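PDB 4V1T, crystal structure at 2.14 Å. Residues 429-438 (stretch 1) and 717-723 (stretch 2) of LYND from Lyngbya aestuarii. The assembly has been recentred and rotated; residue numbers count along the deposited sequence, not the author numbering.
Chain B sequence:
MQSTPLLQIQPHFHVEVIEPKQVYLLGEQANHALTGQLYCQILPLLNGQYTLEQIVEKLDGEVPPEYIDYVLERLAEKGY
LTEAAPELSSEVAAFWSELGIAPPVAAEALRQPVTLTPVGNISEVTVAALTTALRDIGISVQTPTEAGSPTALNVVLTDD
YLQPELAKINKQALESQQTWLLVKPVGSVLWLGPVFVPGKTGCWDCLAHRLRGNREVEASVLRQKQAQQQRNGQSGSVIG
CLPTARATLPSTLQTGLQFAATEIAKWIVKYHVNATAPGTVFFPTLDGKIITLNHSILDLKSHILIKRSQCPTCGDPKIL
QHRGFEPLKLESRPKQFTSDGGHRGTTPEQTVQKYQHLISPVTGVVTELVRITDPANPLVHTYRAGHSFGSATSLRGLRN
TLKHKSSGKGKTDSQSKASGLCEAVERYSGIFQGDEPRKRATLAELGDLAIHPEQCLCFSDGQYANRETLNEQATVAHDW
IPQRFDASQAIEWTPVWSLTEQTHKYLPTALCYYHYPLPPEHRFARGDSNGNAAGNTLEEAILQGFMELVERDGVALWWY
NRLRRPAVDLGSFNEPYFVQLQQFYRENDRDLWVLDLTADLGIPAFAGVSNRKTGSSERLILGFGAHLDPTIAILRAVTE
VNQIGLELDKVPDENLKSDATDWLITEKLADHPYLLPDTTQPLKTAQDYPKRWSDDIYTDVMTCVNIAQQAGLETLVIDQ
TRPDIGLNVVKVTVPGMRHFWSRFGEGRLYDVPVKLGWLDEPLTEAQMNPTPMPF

Stretch 1, residues 429-438: SGIFQGDEPR
Stretch 2 (717-723) VIDQTRP

A buried arginine is often held less by one acidic partner than by a shell of carbonyls and carboxylates arranged to match its guanidinium, and the contact between residues 429-438 and 717-723 of LynD is a compact example. Stretch 1 has no regular strand. Gly430 (phi/psi -86/-9) leads into extended Ile431 (-78/139) and Phe432 (-74/115); the chain then turns through Gln433 (-95/-29), Gly434 (116/3) and Asp435 (-118/12) before extending again from Glu436 (-74/150) through Pro437 (-58/121) to Arg438 (-145/149). At the positive phi of Gly434 a CB would be jammed against the preceding carbonyl oxygen. Stretch 2 ends a strand at Asp719, bends at Gln720 (-99/9) and continues extended through Thr721 (-59/125) and Arg722 (-99/128). The CA atoms of Ser429 and Gln720 lie 5.9 Å apart, whereas those of Pro437 and Ile718 are separated by 9.7 Å. Together the two stretches bury 375 Å².

Arg722, its CB directed toward stretch 1, dominates the interface. Its chi angles (-47°, -74°, 171°, 165°; m, m, t for the first three) carry the guanidinium in between Ser429 and the turn. Ser429 O accepts two hydrogen bonds near the guanidinium plane, from Arg722 NE at 3.1 Å and Arg722 NH2 at 3.0 Å. Glu436 OE2 is likewise near that plane and receives Arg722 NH1 at 2.9 Å and Arg722 NH2 at 3.0 Å, forming a salt bridge. Asp435 OD1 adds a longer salt bridge to Arg722 NH1 at 3.4 Å, while Gln433 NE2 lies over one face of the guanidinium.

The Glu436 side chain (chi1 -69°, m; chi2 74°, p; chi3 6°) starts sideways, but its end comes nearer to stretch 2. The same carboxylate braces the turn: Gln433 N donates to Glu436 OE2 at 2.7 Å and Gly434 N to Glu436 OE1 at 2.9 Å. The acid thus ties its own backbone together while binding the arginine.

Water completes the polar network. One molecule donates to Ser429 OG (2.7 Å from the water O) and accepts from Arg722 N (3.0 Å from that O). A second donates to Gln433 OE1 and Asp435 OD2, each 2.8 Å from its O, and accepts from Arg722 NH1, 3.1 Å from the same O.

Away from the arginine, contacts are looser. Gln720 (chi1 -60°, m; chi2 178°, t) brings OE1 within 3.5 Å of Gly430 CA, and Pro437 CG meets Ile718 CD1 at 4.4 Å in an apolar contact.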

# COMPACT_ATOMS: atom_id res chain seq x y z
N SER B 429 -3.48 -19.09 -14.22
CA SER B 429 -4.55 -19.24 -15.19
C SER B 429 -4.28 -20.33 -16.21
O SER B 429 -5.19 -20.81 -16.86
CB SER B 429 -4.79 -17.90 -15.91
OG SER B 429 -5.25 -16.91 -15.01
N GLY B 430 -3.02 -20.72 -16.33
CA GLY B 430 -2.63 -21.74 -17.28
C GLY B 430 -2.75 -23.16 -16.74
O GLY B 430 -2.59 -24.12 -17.49
N ILE B 431 -3.02 -23.29 -15.45
CA ILE B 431 -3.07 -24.59 -14.81
C ILE B 431 -4.36 -25.33 -15.12
O ILE B 431 -5.44 -24.75 -15.11
CB ILE B 431 -2.90 -24.48 -13.29
CG1 ILE B 431 -1.54 -23.85 -12.95
CG2 ILE B 431 -3.01 -25.86 -12.64
CD1 ILE B 431 -1.42 -23.37 -11.52
N PHE B 432 -4.24 -26.62 -15.38
CA PHE B 432 -5.38 -27.45 -15.74
C PHE B 432 -6.25 -27.73 -14.51
O PHE B 432 -5.81 -28.39 -13.58
CB PHE B 432 -4.90 -28.75 -16.38
CG PHE B 432 -6.01 -29.69 -16.78
CD1 PHE B 432 -6.76 -29.44 -17.91
CD2 PHE B 432 -6.27 -30.82 -16.04
CE1 PHE B 432 -7.77 -30.31 -18.29
CE2 PHE B 432 -7.28 -31.68 -16.40
CZ PHE B 432 -8.03 -31.43 -17.53
N GLN B 433 -7.48 -27.22 -14.52
CA GLN B 433 -8.42 -27.42 -13.42
C GLN B 433 -9.36 -28.60 -13.66
O GLN B 433 -9.83 -29.23 -12.71
CB GLN B 433 -9.26 -26.16 -13.20
CG GLN B 433 -8.45 -24.91 -12.88
CD GLN B 433 -9.33 -23.70 -12.62
OE1 GLN B 433 -10.53 -23.83 -12.40
NE2 GLN B 433 -8.72 -22.52 -12.63
N GLY B 434 -9.64 -28.89 -14.93
CA GLY B 434 -10.52 -29.98 -15.30
C GLY B 434 -11.79 -29.55 -16.02
O GLY B 434 -12.62 -30.38 -16.35
N ASP B 435 -11.93 -28.25 -16.27
CA ASP B 435 -13.11 -27.70 -16.95
C ASP B 435 -12.76 -27.03 -18.27
O ASP B 435 -13.58 -26.33 -18.85
CB ASP B 435 -13.81 -26.69 -16.03
CG ASP B 435 -12.92 -25.51 -15.68
OD1 ASP B 435 -11.69 -25.59 -15.92
OD2 ASP B 435 -13.45 -24.50 -15.14
N GLU B 436 -11.55 -27.25 -18.75
CA GLU B 436 -11.08 -26.62 -19.96
C GLU B 436 -11.73 -27.25 -21.19
O GLU B 436 -12.07 -28.45 -21.17
CB GLU B 436 -9.55 -26.74 -20.07
CG GLU B 436 -8.76 -25.92 -19.05
CD GLU B 436 -8.80 -26.50 -17.65
OE1 GLU B 436 -9.33 -27.61 -17.47
OE2 GLU B 436 -8.29 -25.84 -16.72
N PRO B 437 -11.92 -26.46 -22.26
CA PRO B 437 -12.56 -26.97 -23.47
C PRO B 437 -11.83 -28.17 -24.06
O PRO B 437 -10.66 -28.07 -24.41
CB PRO B 437 -12.52 -25.78 -24.43
CG PRO B 437 -11.45 -24.90 -23.91
CD PRO B 437 -11.49 -25.06 -22.43
N ARG B 438 -12.54 -29.29 -24.16
CA ARG B 438 -11.94 -30.57 -24.53
C ARG B 438 -12.90 -31.39 -25.37
O ARG B 438 -14.12 -31.30 -25.19
CB ARG B 438 -11.59 -31.38 -23.28
CG ARG B 438 -10.28 -31.03 -22.64
CD ARG B 438 -10.15 -31.76 -21.32
NE ARG B 438 -11.13 -31.27 -20.35
CZ ARG B 438 -11.40 -31.86 -19.20
NH1 ARG B 438 -10.77 -32.97 -18.86
NH2 ARG B 438 -12.30 -31.34 -18.39
N VAL B 717 -4.33 -19.30 -30.84
CA VAL B 717 -4.54 -18.75 -29.51
C VAL B 717 -5.48 -19.63 -28.69
O VAL B 717 -6.54 -20.03 -29.19
CB VAL B 717 -5.15 -17.34 -29.57
CG1 VAL B 717 -5.17 -16.73 -28.18
CG2 VAL B 717 -4.37 -16.46 -30.52
N ILE B 718 -5.10 -19.90 -27.45
CA ILE B 718 -6.02 -20.49 -26.48
C ILE B 718 -6.24 -19.53 -25.32
O ILE B 718 -5.32 -19.16 -24.60
CB ILE B 718 -5.53 -21.88 -25.99
CG1 ILE B 718 -6.45 -22.42 -24.88
CG2 ILE B 718 -4.09 -21.84 -25.53
CD1 ILE B 718 -7.89 -22.66 -25.33
N ASP B 719 -7.49 -19.10 -25.17
CA ASP B 719 -7.85 -18.20 -24.09
C ASP B 719 -7.94 -18.97 -22.78
O ASP B 719 -8.81 -19.81 -22.60
CB ASP B 719 -9.17 -17.49 -24.41
CG ASP B 719 -9.56 -16.47 -23.34
OD1 ASP B 719 -8.66 -16.02 -22.58
OD2 ASP B 719 -10.76 -16.12 -23.24
N GLN B 720 -7.02 -18.67 -21.86
CA GLN B 720 -6.99 -19.30 -20.56
C GLN B 720 -7.63 -18.43 -19.48
O GLN B 720 -7.54 -18.74 -18.29
CB GLN B 720 -5.53 -19.60 -20.16
CG GLN B 720 -4.79 -20.52 -21.11
CD GLN B 720 -3.35 -20.72 -20.71
OE1 GLN B 720 -2.70 -19.81 -20.20
NE2 GLN B 720 -2.84 -21.93 -20.93
N THR B 721 -8.28 -17.35 -19.89
CA THR B 721 -8.88 -16.40 -18.95
C THR B 721 -9.91 -17.09 -18.06
O THR B 721 -10.86 -17.72 -18.55
CB THR B 721 -9.55 -15.24 -19.69
OG1 THR B 721 -8.59 -14.58 -20.53
CG2 THR B 721 -10.15 -14.24 -18.71
N ARG B 722 -9.73 -16.96 -16.75
CA ARG B 722 -10.67 -17.51 -15.78
C ARG B 722 -11.59 -16.39 -15.32
O ARG B 722 -11.11 -15.34 -14.91
CB ARG B 722 -9.93 -18.13 -14.61
CG ARG B 722 -8.77 -19.04 -15.00
CD ARG B 722 -9.25 -20.37 -15.55
NE ARG B 722 -8.15 -21.16 -16.12
CZ ARG B 722 -8.22 -22.46 -16.41
NH1 ARG B 722 -9.34 -23.15 -16.17
NH2 ARG B 722 -7.18 -23.07 -16.93
N PRO B 723 -12.93 -16.58 -15.39
CA PRO B 723 -13.85 -15.48 -15.07
C PRO B 723 -13.72 -14.97 -13.64
O PRO B 723 -13.99 -13.79 -13.40
CB PRO B 723 -15.24 -16.11 -15.27
CG PRO B 723 -15.02 -17.28 -16.14
CD PRO B 723 -13.66 -17.79 -15.81
O HOH W 1 -7.35 -15.39 -15.87
O HOH W 2 -11.80 -22.39 -14.41